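Local coordinates for conserved lipoprotein, putative (Clostridium novyi, PDB 4L1N) that is of unknown function but is a putative lipoprotein, rich in beta strands, whose sequence family is grouped with the beta-propellers, at residues A[84-95]-A[110-121]. Sequence-based numbering, arbitrary orientation.
Sequences KGENALEEGVGK and DLDQDQQKNTPK
Thr119 takes the middle of this contact: its OG1 receives the backbone N-H of Gly94 at 2.8 Å in a nearly straight bond (164°). The hydroxyl is turned there because OG1 stands anti to the backbone N (chi1 -175°), and OG1 also donates to the carbonyl oxygen of Pro120, approaching from above the carbonyl plane. The Pro120 ring lies against the Gly94 carbonyl, whose oxygen is further bound by a water that links it to the Leu111 N.

On one side of this buried centre, Val93 pushes both methyls into the loop 113-118, which holds an inverse gamma turn at Gln116. CG2 rests 3.4 Å from Asn118 O and also touches CB and the side-chain amide of Gln116, the exposed rim on the solvent side. The Gln113 amide pins the loop across to Asn118: OE1 takes the N-H of Asn118 in the carbonyl plane, on a lone pair, while NE2 gives a more bent bond (135°) to Asn118 O.

The other side is more buried, yet polar. Lys84 meets Thr119 tip to tip, CE to CG2 3.5 Å, then bends to give NZ to Glu90 O at 2.6 Å, closing its own loop. Lys121 crosses it at about a right angle, reaching Ala88 O only weakly. The two ammonium groups, NZ to NZ 3.3 Å, share one accepting water, which probably eases their repulsion.

The loop joining strands 77-82 and 95-100 thus packs on strand 118-125, an outermost strand of the large antiparallel sheet; Thr119 and Pro120 also touch the adjoining strand 130-137, while Asp110 and Leu111 contact strand 49-56.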
loop_
_atom_site.group_PDB
_atom_site.type_symbol
_atom_site.label_atom_id
_atom_site.label_comp_id
_atom_site.label_asym_id
_atom_site.label_seq_id
_atom_site.Cartn_x
_atom_site.Cartn_y
_atom_site.Cartn_z
ATOM N N LYS A 84 6.095 10.782 -0.762
ATOM C CA LYS A 84 7.345 10.030 -0.680
ATOM C C LYS A 84 8.140 9.966 -2.014
ATOM O O LYS A 84 9.088 9.184 -2.131
ATOM C CB LYS A 84 7.044 8.621 -0.181
ATOM C CG LYS A 84 6.621 8.506 1.270
ATOM C CD LYS A 84 6.330 7.042 1.543
ATOM C CE LYS A 84 7.047 6.474 2.742
ATOM N NZ LYS A 84 8.485 6.223 2.525
ATOM N N GLY A 85 7.806 10.815 -2.975
ATOM C CA GLY A 85 8.512 10.822 -4.251
ATOM C C GLY A 85 7.983 9.806 -5.239
ATOM O O GLY A 85 7.091 9.024 -4.911
ATOM N N GLU A 86 8.539 9.816 -6.458
ATOM C CA GLU A 86 8.172 8.991 -7.623
ATOM C C GLU A 86 8.192 7.464 -7.373
ATOM O O GLU A 86 7.441 6.732 -8.042
ATOM C CB GLU A 86 9.124 9.311 -8.789
ATOM C CG GLU A 86 8.508 9.154 -10.170
ATOM C CD GLU A 86 9.509 9.250 -11.303
ATOM O OE1 GLU A 86 10.373 8.348 -11.413
ATOM O OE2 GLU A 86 9.423 10.222 -12.090
ATOM N N ASN A 87 9.040 6.983 -6.441
ATOM C CA ASN A 87 9.141 5.545 -6.186
ATOM C C ASN A 87 8.888 5.197 -4.705
ATOM O O ASN A 87 9.179 4.080 -4.269
ATOM C CB ASN A 87 10.512 5.032 -6.658
ATOM C CG ASN A 87 10.686 5.097 -8.161
ATOM O OD1 ASN A 87 10.152 4.263 -8.911
ATOM N ND2 ASN A 87 11.398 6.120 -8.640
ATOM N N ALA A 88 8.292 6.143 -3.955
ATOM C CA ALA A 88 7.968 6.052 -2.528
ATOM C C ALA A 88 9.204 5.681 -1.679
ATOM O O ALA A 88 9.074 4.950 -0.696
ATOM C CB ALA A 88 6.826 5.073 -2.296
ATOM N N LEU A 89 10.399 6.205 -2.045
ATOM C CA LEU A 89 11.649 5.884 -1.339
ATOM C C LEU A 89 12.022 6.942 -0.303
ATOM O O LEU A 89 12.871 6.682 0.555
ATOM C CB LEU A 89 12.813 5.689 -2.325
ATOM C CG LEU A 89 12.727 4.486 -3.259
ATOM C CD1 LEU A 89 13.682 4.633 -4.403
ATOM C CD2 LEU A 89 12.999 3.193 -2.525
ATOM N N GLU A 90 11.382 8.120 -0.371
ATOM C CA GLU A 90 11.623 9.218 0.555
ATOM C C GLU A 90 10.962 8.957 1.887
ATOM O O GLU A 90 9.862 8.407 1.929
ATOM C CB GLU A 90 11.122 10.540 -0.031
ATOM C CG GLU A 90 11.859 10.963 -1.287
ATOM C CD GLU A 90 13.346 11.173 -1.093
ATOM O OE1 GLU A 90 13.716 12.021 -0.248
ATOM O OE2 GLU A 90 14.137 10.455 -1.749
ATOM N N GLU A 91 11.630 9.371 2.980
ATOM C CA GLU A 91 11.152 9.218 4.354
ATOM C C GLU A 91 9.874 10.001 4.586
ATOM O O GLU A 91 9.625 11.003 3.912
ATOM C CB GLU A 91 12.221 9.680 5.352
ATOM C CG GLU A 91 13.207 8.592 5.740
ATOM C CD GLU A 91 14.045 8.838 6.984
ATOM O OE1 GLU A 91 13.851 9.873 7.663
ATOM O OE2 GLU A 91 14.886 7.965 7.293
ATOM N N GLY A 92 9.070 9.524 5.528
ATOM C CA GLY A 92 7.819 10.172 5.899
ATOM C C GLY A 92 6.609 9.277 5.765
ATOM O O GLY A 92 6.724 8.152 5.268
ATOM N N VAL A 93 5.443 9.775 6.241
ATOM C CA VAL A 93 4.157 9.089 6.179
ATOM C C VAL A 93 3.464 9.530 4.894
ATOM O O VAL A 93 3.077 10.693 4.767
ATOM C CB VAL A 93 3.277 9.330 7.442
ATOM C CG1 VAL A 93 1.867 8.782 7.257
ATOM C CG2 VAL A 93 3.914 8.737 8.693
ATOM N N GLY A 94 3.371 8.614 3.938
ATOM C CA GLY A 94 2.687 8.843 2.675
ATOM C C GLY A 94 1.189 8.695 2.853
ATOM O O GLY A 94 0.731 8.115 3.845
ATOM N N LYS A 95 0.413 9.251 1.915
ATOM C CA LYS A 95 -1.049 9.175 1.902
ATOM C C LYS A 95 -1.512 8.496 0.602
ATOM O O LYS A 95 -0.964 8.811 -0.453
ATOM C CB LYS A 95 -1.669 10.580 1.999
ATOM C CG LYS A 95 -1.170 11.501 3.113
ATOM C CD LYS A 95 -1.150 12.952 2.612
ATOM C CE LYS A 95 -1.666 13.974 3.607
ATOM N NZ LYS A 95 -2.096 15.251 2.943
ATOM N N ASP A 110 -5.870 7.937 4.760
ATOM C CA ASP A 110 -4.802 8.192 5.708
ATOM C C ASP A 110 -4.744 7.159 6.770
ATOM O O ASP A 110 -5.761 6.797 7.345
ATOM C CB ASP A 110 -4.975 9.556 6.370
ATOM C CG ASP A 110 -4.536 10.719 5.523
ATOM O OD1 ASP A 110 -4.128 10.491 4.357
ATOM O OD2 ASP A 110 -4.584 11.861 6.025
ATOM N N LEU A 111 -3.536 6.747 7.099
ATOM C CA LEU A 111 -3.304 5.789 8.149
ATOM C C LEU A 111 -3.650 6.399 9.497
ATOM O O LEU A 111 -3.084 7.428 9.873
ATOM C CB LEU A 111 -1.835 5.395 8.079
ATOM C CG LEU A 111 -1.445 3.984 8.464
ATOM C CD1 LEU A 111 -2.299 2.941 7.769
ATOM C CD2 LEU A 111 -0.003 3.774 8.165
ATOM N N ASP A 112 -4.664 5.825 10.170
ATOM C CA ASP A 112 -5.122 6.197 11.517
ATOM C C ASP A 112 -4.066 5.675 12.479
ATOM O O ASP A 112 -3.921 4.457 12.625
ATOM C CB ASP A 112 -6.508 5.578 11.794
ATOM C CG ASP A 112 -7.233 5.972 13.073
ATOM O OD1 ASP A 112 -6.644 6.713 13.894
ATOM O OD2 ASP A 112 -8.398 5.543 13.248
ATOM N N GLN A 113 -3.255 6.586 13.030
ATOM C CA GLN A 113 -2.153 6.280 13.943
ATOM C C GLN A 113 -1.825 7.495 14.780
ATOM O O GLN A 113 -1.892 8.622 14.285
ATOM C CB GLN A 113 -0.907 5.776 13.196
ATOM C CG GLN A 113 -0.528 6.565 11.946
ATOM C CD GLN A 113 0.817 6.192 11.390
ATOM O OE1 GLN A 113 1.439 5.176 11.758
ATOM N NE2 GLN A 113 1.298 7.022 10.487
ATOM N N ASP A 114 -1.489 7.261 16.056
ATOM C CA ASP A 114 -1.210 8.310 17.052
ATOM C C ASP A 114 0.155 8.956 16.839
ATOM O O ASP A 114 0.318 10.150 17.097
ATOM C CB ASP A 114 -1.313 7.734 18.469
ATOM C CG ASP A 114 -2.546 6.863 18.660
ATOM O OD1 ASP A 114 -3.679 7.425 18.678
ATOM O OD2 ASP A 114 -2.386 5.611 18.732
ATOM N N GLN A 115 1.119 8.167 16.367
ATOM C CA GLN A 115 2.474 8.600 16.043
ATOM C C GLN A 115 2.693 8.387 14.553
ATOM O O GLN A 115 2.057 7.513 13.970
ATOM C CB GLN A 115 3.510 7.826 16.878
ATOM C CG GLN A 115 3.457 8.128 18.377
ATOM C CD GLN A 115 4.565 7.460 19.166
ATOM O OE1 GLN A 115 4.897 6.278 18.978
ATOM N NE2 GLN A 115 5.132 8.198 20.110
ATOM N N GLN A 116 3.589 9.169 13.939
ATOM C CA GLN A 116 3.919 9.094 12.510
ATOM C C GLN A 116 4.972 7.996 12.265
ATOM O O GLN A 116 6.055 8.302 11.744
ATOM C CB GLN A 116 4.445 10.469 12.034
ATOM C CG GLN A 116 3.423 11.615 12.086
ATOM C CD GLN A 116 2.622 11.727 10.810
ATOM O OE1 GLN A 116 1.481 11.242 10.715
ATOM N NE2 GLN A 116 3.202 12.375 9.799
ATOM N N LYS A 117 4.670 6.714 12.631
ATOM C CA LYS A 117 5.666 5.654 12.492
ATOM C C LYS A 117 5.514 4.773 11.238
ATOM O O LYS A 117 6.534 4.290 10.746
ATOM C CB LYS A 117 5.753 4.773 13.756
ATOM C CG LYS A 117 4.573 3.843 14.057
ATOM C CD LYS A 117 5.041 2.508 14.674
ATOM C CE LYS A 117 5.203 2.542 16.181
ATOM N NZ LYS A 117 5.951 1.359 16.683
ATOM N N ASN A 118 4.277 4.530 10.745
ATOM C CA ASN A 118 4.040 3.654 9.586
ATOM C C ASN A 118 3.490 4.395 8.394
ATOM O O ASN A 118 2.939 5.492 8.535
ATOM C CB ASN A 118 3.126 2.503 9.945
ATOM C CG ASN A 118 3.847 1.453 10.732
ATOM O OD1 ASN A 118 4.930 1.004 10.359
ATOM N ND2 ASN A 118 3.294 1.073 11.858
ATOM N N THR A 119 3.628 3.782 7.206
ATOM C CA THR A 119 3.225 4.407 5.951
ATOM C C THR A 119 2.784 3.426 4.854
ATOM O O THR A 119 3.359 2.338 4.772
ATOM C CB THR A 119 4.456 5.184 5.417
ATOM O OG1 THR A 119 4.091 5.910 4.261
ATOM C CG2 THR A 119 5.650 4.273 5.070
ATOM N N PRO A 120 1.861 3.797 3.921
ATOM C CA PRO A 120 1.683 2.947 2.734
ATOM C C PRO A 120 3.004 3.014 1.953
ATOM O O PRO A 120 3.537 4.116 1.786
ATOM C CB PRO A 120 0.523 3.609 1.977
ATOM C CG PRO A 120 0.441 4.953 2.471
ATOM C CD PRO A 120 1.068 5.037 3.818
ATOM N N LYS A 121 3.575 1.871 1.550
ATOM C CA LYS A 121 4.857 1.847 0.835
ATOM C C LYS A 121 4.685 1.421 -0.635
ATOM O O LYS A 121 5.414 1.928 -1.493
ATOM C CB LYS A 121 5.854 0.919 1.558
ATOM C CG LYS A 121 7.252 0.844 0.967
ATOM C CD LYS A 121 8.007 2.168 0.942
ATOM C CE LYS A 121 9.400 2.025 1.471
ATOM N NZ LYS A 121 9.827 3.269 2.154
HETATM O O HOH W 1 9.815 4.656 4.538
HETATM O O HOH W 2 -1.271 7.882 5.626
#